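Local coordinates for molybdopterin biosynthesis protein (Mycobacterium abscessus, PDB 3TCR) that probably acts in the biosynthesis of molybdopterin, the organic part of the molybdenum cofactor, through a putative molybdopterin-binding domain, at residues V103-T108 / L165-A170; L133-A138 / A181-M186. All coordinates share one frame; numbering follows the deposited sequence.

Contact 1 of 2, residues V103-T108 / L165-A170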
ATOM      1  N   VAL A 103      -4.158 -13.867 -22.781  1.00 16.95           N
ATOM      2  CA  VAL A 103      -3.242 -14.500 -21.858  1.00 17.30           C
ATOM      3  C   VAL A 103      -3.743 -14.357 -20.388  1.00 17.39           C
ATOM      4  O   VAL A 103      -4.232 -13.303 -19.987  1.00 18.49           O
ATOM      5  CB  VAL A 103      -1.825 -13.909 -22.024  1.00 17.31           C
ATOM      6  CG1 VAL A 103      -0.872 -14.416 -20.937  1.00 17.12           C
ATOM      7  CG2 VAL A 103      -1.278 -14.173 -23.446  1.00 17.47           C
ATOM      8  N   ASP A 104      -3.592 -15.399 -19.585  1.00 17.07           N
ATOM      9  CA  ASP A 104      -4.065 -15.366 -18.179  1.00 17.26           C
ATOM     10  C   ASP A 104      -3.144 -14.642 -17.199  1.00 16.04           C
ATOM     11  O   ASP A 104      -3.621 -13.966 -16.283  1.00 15.46           O
ATOM     12  CB  ASP A 104      -4.304 -16.778 -17.673  1.00 18.19           C
ATOM     13  CG  ASP A 104      -5.296 -17.540 -18.549  1.00 20.08           C
ATOM     14  OD1 ASP A 104      -6.485 -17.152 -18.602  1.00 22.09           O
ATOM     15  OD2 ASP A 104      -4.896 -18.498 -19.222  1.00 21.65           O
ATOM     16  N   LEU A 105      -1.834 -14.797 -17.392  1.00 15.36           N
ATOM     17  CA  LEU A 105      -0.822 -14.171 -16.530  1.00 14.91           C
ATOM     18  C   LEU A 105       0.326 -13.575 -17.313  1.00 14.72           C
ATOM     19  O   LEU A 105       0.943 -14.249 -18.126  1.00 15.70           O
ATOM     20  CB  LEU A 105      -0.269 -15.204 -15.552  1.00 14.93           C
ATOM     21  CG  LEU A 105       0.844 -14.763 -14.629  1.00 14.83           C
ATOM     22  CD1 LEU A 105       0.408 -13.623 -13.720  1.00 13.91           C
ATOM     23  CD2 LEU A 105       1.317 -16.013 -13.862  1.00 14.98           C
ATOM     24  N   VAL A 106       0.605 -12.307 -17.071  1.00 14.37           N
ATOM     25  CA  VAL A 106       1.790 -11.648 -17.585  1.00 14.02           C
ATOM     26  C   VAL A 106       2.638 -11.229 -16.392  1.00 14.12           C
ATOM     27  O   VAL A 106       2.141 -10.521 -15.490  1.00 15.27           O
ATOM     28  CB  VAL A 106       1.411 -10.402 -18.395  1.00 14.09           C
ATOM     29  CG1 VAL A 106       2.646  -9.567 -18.704  1.00 13.85           C
ATOM     30  CG2 VAL A 106       0.630 -10.772 -19.656  1.00 13.13           C
ATOM     31  N   VAL A 107       3.879 -11.719 -16.336  1.00 13.84           N
ATOM     32  CA  VAL A 107       4.876 -11.294 -15.368  1.00 13.62           C
ATOM     33  C   VAL A 107       5.910 -10.456 -16.122  1.00 14.23           C
ATOM     34  O   VAL A 107       6.514 -10.932 -17.100  1.00 14.08           O
ATOM     35  CB  VAL A 107       5.577 -12.515 -14.776  1.00 14.31           C
ATOM     36  CG1 VAL A 107       6.691 -12.128 -13.776  1.00 13.78           C
ATOM     37  CG2 VAL A 107       4.545 -13.465 -14.148  1.00 14.14           C
ATOM     38  N   THR A 108       6.083  -9.202 -15.708  1.00 14.20           N
ATOM     39  CA  THR A 108       7.120  -8.329 -16.245  1.00 14.33           C
ATOM     40  C   THR A 108       8.251  -8.387 -15.212  1.00 15.17           C
ATOM     41  O   THR A 108       7.969  -8.471 -14.004  1.00 15.18           O
ATOM     42  CB  THR A 108       6.653  -6.852 -16.421  1.00 14.02           C
ATOM     43  OG1 THR A 108       6.500  -6.209 -15.142  1.00 13.48           O
ATOM     44  CG2 THR A 108       5.347  -6.754 -17.177  1.00 13.88           C
ATOM     45  N   LEU A 165      -4.185 -11.180 -15.680  1.00 14.55           N
ATOM     46  CA  LEU A 165      -3.500 -10.744 -14.467  1.00 14.74           C
ATOM     47  C   LEU A 165      -2.065 -10.298 -14.856  1.00 13.77           C
ATOM     48  O   LEU A 165      -1.352 -11.044 -15.502  1.00 13.15           O
ATOM     49  CB  LEU A 165      -3.472 -11.872 -13.423  1.00 14.91           C
ATOM     50  CG  LEU A 165      -2.739 -11.663 -12.100  1.00 15.30           C
ATOM     51  CD1 LEU A 165      -3.296 -10.473 -11.333  1.00 14.85           C
ATOM     52  CD2 LEU A 165      -2.753 -12.972 -11.277  1.00 15.31           C
ATOM     53  N   VAL A 166      -1.709  -9.063 -14.487  1.00 13.36           N
ATOM     54  CA  VAL A 166      -0.435  -8.432 -14.800  1.00 13.49           C
ATOM     55  C   VAL A 166       0.273  -8.080 -13.492  1.00 13.61           C
ATOM     56  O   VAL A 166      -0.308  -7.410 -12.630  1.00 13.14           O
ATOM     57  CB  VAL A 166      -0.617  -7.154 -15.657  1.00 13.91           C
ATOM     58  CG1 VAL A 166       0.750  -6.618 -16.104  1.00 13.71           C
ATOM     59  CG2 VAL A 166      -1.550  -7.431 -16.855  1.00 13.83           C
ATOM     60  N   VAL A 167       1.516  -8.546 -13.349  1.00 13.60           N
ATOM     61  CA  VAL A 167       2.318  -8.332 -12.148  1.00 14.04           C
ATOM     62  C   VAL A 167       3.770  -7.943 -12.494  1.00 14.78           C
ATOM     63  O   VAL A 167       4.471  -8.663 -13.237  1.00 15.35           O
ATOM     64  CB  VAL A 167       2.324  -9.611 -11.265  1.00 14.61           C
ATOM     65  CG1 VAL A 167       3.039  -9.367  -9.924  1.00 13.77           C
ATOM     66  CG2 VAL A 167       0.876 -10.145 -11.066  1.00 14.81           C
ATOM     67  N   ASN A 168       4.207  -6.795 -11.983  1.00 15.22           N
ATOM     68  CA  ASN A 168       5.603  -6.362 -12.096  1.00 15.81           C
ATOM     69  C   ASN A 168       6.492  -6.956 -10.992  1.00 16.33           C
ATOM     70  O   ASN A 168       6.179  -6.811  -9.783  1.00 16.33           O
ATOM     71  CB  ASN A 168       5.715  -4.845 -11.898  1.00 15.82           C
ATOM     72  CG  ASN A 168       4.896  -4.015 -12.874  1.00 16.04           C
ATOM     73  OD1 ASN A 168       4.432  -2.918 -12.484  1.00 16.27           O
ATOM     74  ND2 ASN A 168       4.785  -4.452 -14.142  1.00 14.84           N
ATOM     75  N   ILE A 169       7.603  -7.577 -11.369  1.00 17.24           N
ATOM     76  CA  ILE A 169       8.645  -7.875 -10.374  1.00 19.09           C
ATOM     77  C   ILE A 169      10.009  -7.283 -10.756  1.00 19.11           C
ATOM     78  O   ILE A 169      10.261  -7.002 -11.934  1.00 18.75           O
ATOM     79  CB  ILE A 169       8.718  -9.375 -10.034  1.00 20.66           C
ATOM     80  CG1 ILE A 169       9.324 -10.195 -11.124  1.00 21.75           C
ATOM     81  CG2 ILE A 169       7.315  -9.978  -9.825  1.00 19.29           C
ATOM     82  CD1 ILE A 169       8.925 -11.672 -10.912  1.00 24.39           C
ATOM     83  N   ALA A 170      10.857  -7.077  -9.753  1.00 19.42           N
ATOM     84  CA  ALA A 170      12.208  -6.537  -9.963  1.00 20.78           C
ATOM     85  C   ALA A 170      13.032  -7.509 -10.747  1.00 21.23           C
ATOM     86  O   ALA A 170      12.723  -8.707 -10.821  1.00 20.38           O
ATOM     87  CB  ALA A 170      12.913  -6.181  -8.650  1.00 19.13           C
TER
HETATM   88  O   HOH W   1       8.677  -5.508 -13.747  1.00 13.41           O
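Thr-108 and Asn-168 lie side by side on one face of the sheet and are joined through their side chains. Asn-168 ND2 donates to Thr-108 OG1 at 2.7 Å, with the hydroxyl tilted 19° out of the amide plane. Thr-108 OG1 sits between the backbone N and the carbonyl carbon (chi1 71°), which turns it toward Asn-168 on the neighbouring strand. The same hydroxyl donates to water 1, which in turn donates to Ile-169 O. Two hydrogen bonds therefore grip OG1. The Asn-168 amide is fixed at both ends: ND2 also bonds Thr-124 OG1, and OD1 accepts from Val-157 N.

Beneath these side chains the strands run parallel, at 13° to each other. Five backbone hydrogen bonds alternate between them. Val-106 N reaches Leu-165 O at 2.8 Å. Ile-169 N reaches Thr-108 O at 2.8 Å and closes the row. At the other end, Leu-165 N bonds Asp-104 O at 2.9 Å.

The face with Thr-108 and Asn-168 also carries Val-106 and Val-166. The opposite face is lined by Leu-105, Val-107, Leu-165 and Val-167. The side chains of Leu-105 and Leu-165 point the same way, and Leu-105 CD1 lies 4.0 Å from Leu-165 CG. At the strand end, Val-107 CG1 also meets Ile-169 CD1 at 3.7 Å.

The two strands are neighbours inside the mixed sheet of an alpha/beta fold. Strand 44-51 flanks 105-109 on its far side. It bonds the backbone of Leu-105 and Val-107, and Arg-45 N holds Asp-104 OD2. Strand 158-161 flanks 164-169 and runs antiparallel to it. Helices 133-145 and 173-196 cover the face that carries Leu-165 and Val-167.

Contact 2 of 2, residues L133-A138 / A181-M186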
ATOM      1  N   LEU A 133      -3.533  -4.499  -4.993  1.00 21.07           N
ATOM      2  CA  LEU A 133      -2.495  -4.010  -4.126  1.00 21.25           C
ATOM      3  C   LEU A 133      -1.942  -5.134  -3.276  1.00 20.88           C
ATOM      4  O   LEU A 133      -0.749  -5.167  -2.978  1.00 21.48           O
ATOM      5  CB  LEU A 133      -3.026  -2.885  -3.229  1.00 22.38           C
ATOM      6  CG  LEU A 133      -3.163  -1.495  -3.847  1.00 22.90           C
ATOM      7  CD1 LEU A 133      -3.838  -0.528  -2.854  1.00 23.62           C
ATOM      8  CD2 LEU A 133      -1.793  -0.992  -4.276  1.00 21.65           C
ATOM      9  N   GLY A 134      -2.812  -6.042  -2.874  1.00 20.46           N
ATOM     10  CA  GLY A 134      -2.404  -7.199  -2.105  1.00 20.05           C
ATOM     11  C   GLY A 134      -1.252  -7.982  -2.686  1.00 19.47           C
ATOM     12  O   GLY A 134      -0.416  -8.499  -1.937  1.00 20.19           O
ATOM     13  N   ILE A 135      -1.217  -8.117  -4.014  1.00 18.99           N
ATOM     14  CA  ILE A 135      -0.131  -8.845  -4.681  1.00 17.17           C
ATOM     15  C   ILE A 135       1.179  -8.042  -4.548  1.00 17.00           C
ATOM     16  O   ILE A 135       2.199  -8.578  -4.079  1.00 16.73           O
ATOM     17  CB  ILE A 135      -0.464  -9.153  -6.161  1.00 16.57           C
ATOM     18  CG1 ILE A 135      -1.655 -10.138  -6.291  1.00 16.79           C
ATOM     19  CG2 ILE A 135       0.705  -9.781  -6.885  1.00 15.86           C
ATOM     20  CD1 ILE A 135      -2.083 -10.375  -7.727  1.00 15.99           C
ATOM     21  N   ALA A 136       1.134  -6.763  -4.934  1.00 16.16           N
ATOM     22  CA  ALA A 136       2.313  -5.879  -4.938  1.00 15.76           C
ATOM     23  C   ALA A 136       2.878  -5.754  -3.518  1.00 16.04           C
ATOM     24  O   ALA A 136       4.089  -5.866  -3.328  1.00 16.02           O
ATOM     25  CB  ALA A 136       1.983  -4.482  -5.520  1.00 15.24           C
ATOM     26  N   GLU A 137       1.991  -5.539  -2.540  1.00 16.75           N
ATOM     27  CA  GLU A 137       2.360  -5.436  -1.119  1.00 17.66           C
ATOM     28  C   GLU A 137       2.979  -6.725  -0.561  1.00 17.74           C
ATOM     29  O   GLU A 137       3.995  -6.681   0.157  1.00 18.82           O
ATOM     30  CB  GLU A 137       1.141  -5.070  -0.243  1.00 18.36           C
ATOM     31  CG  GLU A 137       0.528  -3.697  -0.480  1.00 18.77           C
ATOM     32  CD  GLU A 137      -0.821  -3.473   0.232  1.00 19.73           C
ATOM     33  OE1 GLU A 137      -1.306  -4.366   0.990  1.00 19.16           O
ATOM     34  OE2 GLU A 137      -1.387  -2.369   0.043  1.00 19.77           O
ATOM     35  N   ALA A 138       2.361  -7.852  -0.853  1.00 16.85           N
ATOM     36  CA  ALA A 138       2.918  -9.148  -0.431  1.00 17.47           C
ATOM     37  C   ALA A 138       4.323  -9.410  -1.060  1.00 17.26           C
ATOM     38  O   ALA A 138       5.198  -9.970  -0.402  1.00 17.88           O
ATOM     39  CB  ALA A 138       1.954 -10.299  -0.776  1.00 16.70           C
ATOM     40  N   ALA A 181       7.714 -17.036  -5.799  1.00 19.56           N
ATOM     41  CA  ALA A 181       7.202 -17.906  -4.713  1.00 20.32           C
ATOM     42  C   ALA A 181       5.950 -17.285  -4.044  1.00 20.32           C
ATOM     43  O   ALA A 181       5.003 -17.991  -3.695  1.00 20.72           O
ATOM     44  CB  ALA A 181       8.291 -18.221  -3.662  1.00 19.77           C
ATOM     45  N   THR A 182       5.940 -15.970  -3.917  1.00 20.64           N
ATOM     46  CA  THR A 182       4.795 -15.237  -3.358  1.00 22.30           C
ATOM     47  C   THR A 182       3.634 -15.175  -4.363  1.00 22.08           C
ATOM     48  O   THR A 182       2.484 -15.406  -4.018  1.00 21.91           O
ATOM     49  CB  THR A 182       5.209 -13.805  -2.958  1.00 23.37           C
ATOM     50  OG1 THR A 182       6.133 -13.872  -1.879  1.00 26.08           O
ATOM     51  CG2 THR A 182       4.012 -12.975  -2.527  1.00 24.54           C
ATOM     52  N   LEU A 183       3.969 -14.919  -5.616  1.00 22.21           N
ATOM     53  CA  LEU A 183       2.978 -14.644  -6.644  1.00 23.24           C
ATOM     54  C   LEU A 183       2.220 -15.852  -7.133  1.00 22.53           C
ATOM     55  O   LEU A 183       1.010 -15.773  -7.355  1.00 22.46           O
ATOM     56  CB  LEU A 183       3.627 -13.991  -7.865  1.00 23.41           C
ATOM     57  CG  LEU A 183       2.743 -13.982  -9.122  1.00 24.58           C
ATOM     58  CD1 LEU A 183       1.532 -13.085  -8.862  1.00 25.14           C
ATOM     59  CD2 LEU A 183       3.546 -13.495 -10.308  1.00 24.68           C
ATOM     60  N   THR A 184       2.920 -16.942  -7.417  1.00 22.80           N
ATOM     61  CA  THR A 184       2.262 -18.022  -8.148  1.00 21.97           C
ATOM     62  C   THR A 184       1.062 -18.652  -7.440  1.00 22.20           C
ATOM     63  O   THR A 184       0.080 -18.950  -8.094  1.00 22.05           O
ATOM     64  CB  THR A 184       3.231 -19.079  -8.693  1.00 22.97           C
ATOM     65  OG1 THR A 184       3.979 -19.696  -7.640  1.00 24.13           O
ATOM     66  CG2 THR A 184       4.188 -18.448  -9.747  1.00 22.30           C
ATOM     67  N   PRO A 185       1.100 -18.826  -6.104  1.00 22.82           N
ATOM     68  CA  PRO A 185      -0.177 -19.339  -5.522  1.00 22.97           C
ATOM     69  C   PRO A 185      -1.321 -18.333  -5.626  1.00 22.20           C
ATOM     70  O   PRO A 185      -2.460 -18.719  -5.792  1.00 21.75           O
ATOM     71  CB  PRO A 185       0.160 -19.639  -4.063  1.00 22.59           C
ATOM     72  CG  PRO A 185       1.648 -19.608  -3.977  1.00 23.30           C
ATOM     73  CD  PRO A 185       2.164 -18.720  -5.103  1.00 22.07           C
ATOM     74  N   MET A 186      -1.017 -17.052  -5.533  1.00 22.88           N
ATOM     75  CA  MET A 186      -2.040 -16.016  -5.664  1.00 23.59           C
ATOM     76  C   MET A 186      -2.628 -16.017  -7.077  1.00 23.66           C
ATOM     77  O   MET A 186      -3.858 -15.962  -7.260  1.00 24.03           O
ATOM     78  CB  MET A 186      -1.466 -14.644  -5.327  1.00 24.43           C
ATOM     79  CG  MET A 186      -1.033 -14.490  -3.870  1.00 25.53           C
ATOM     80  SD  MET A 186      -0.191 -12.904  -3.536  1.00 26.39           S
ATOM     81  CE  MET A 186      -1.521 -12.157  -2.628  1.00 28.12           C
TER
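Met-186 reaches across to helix 133-138 and ends against its backbone. Its CE lies 3.9 Å from Gly-134 O and 4.1 Å from Ile-135 CA. The side chain is extended as far as SD and then bends (chi3 107°), which lays the methyl on this turn. Ile-135 slides past it in the opposite direction, with CG1 4.2 Å from Met-186 SD. The other branch of Ile-135 turns to Leu-183, one turn before Met-186, and its CG2 meets Leu-183 CD1 at 3.9 Å. One turn on from Ile-135, Ala-138 CB touches Thr-182 CG2 at 3.8 Å. These van der Waals contacts form the close part of the interface.

The segment axes come to 9.8 Å, an ordinary helix-packing distance, and run roughly antiparallel, at 156°. Long side chains bridge the gap near Met-186, while the short Ala-138 and Thr-182 meet at the other end. The outer side is more open: Thr-182 is partly exposed, and its OG1 makes weak hydrogen bonds to Ser-142 OG and Asp-178 O.

Both helices belong to the layer over strand 164-169, and Ile-135 and Leu-183 face that strand. Leu-153 of the second subunit packs on Ile-135 and Met-186. Glu-137 forms a salt bridge with Arg-140 of that subunit, so helix 133-145 also serves the trimer interface.

Overall arrangement
Contact 1 lies in the sheet and contact 2 in the helix layer that covers it, with centres about 11 Å apart. The centre of contact 1 is about 3 Å from that of the chain, that of contact 2 about 11 Å. They meet directly through apolar side chains. Val-167 CG2 lies 3.7 Å from Leu-183 CD1, and Leu-165 CD1 lies 3.8 Å from Ile-135 CD1. Val-107 CG2 also reaches Leu-183 CD2 at 4.0 Å. Strand 164-169 leads into helix 173-196, which links the layers along the chain. All four segments fall in the probable molybdopterin-binding domain. Contact 2 continues outward to a neighbouring subunit.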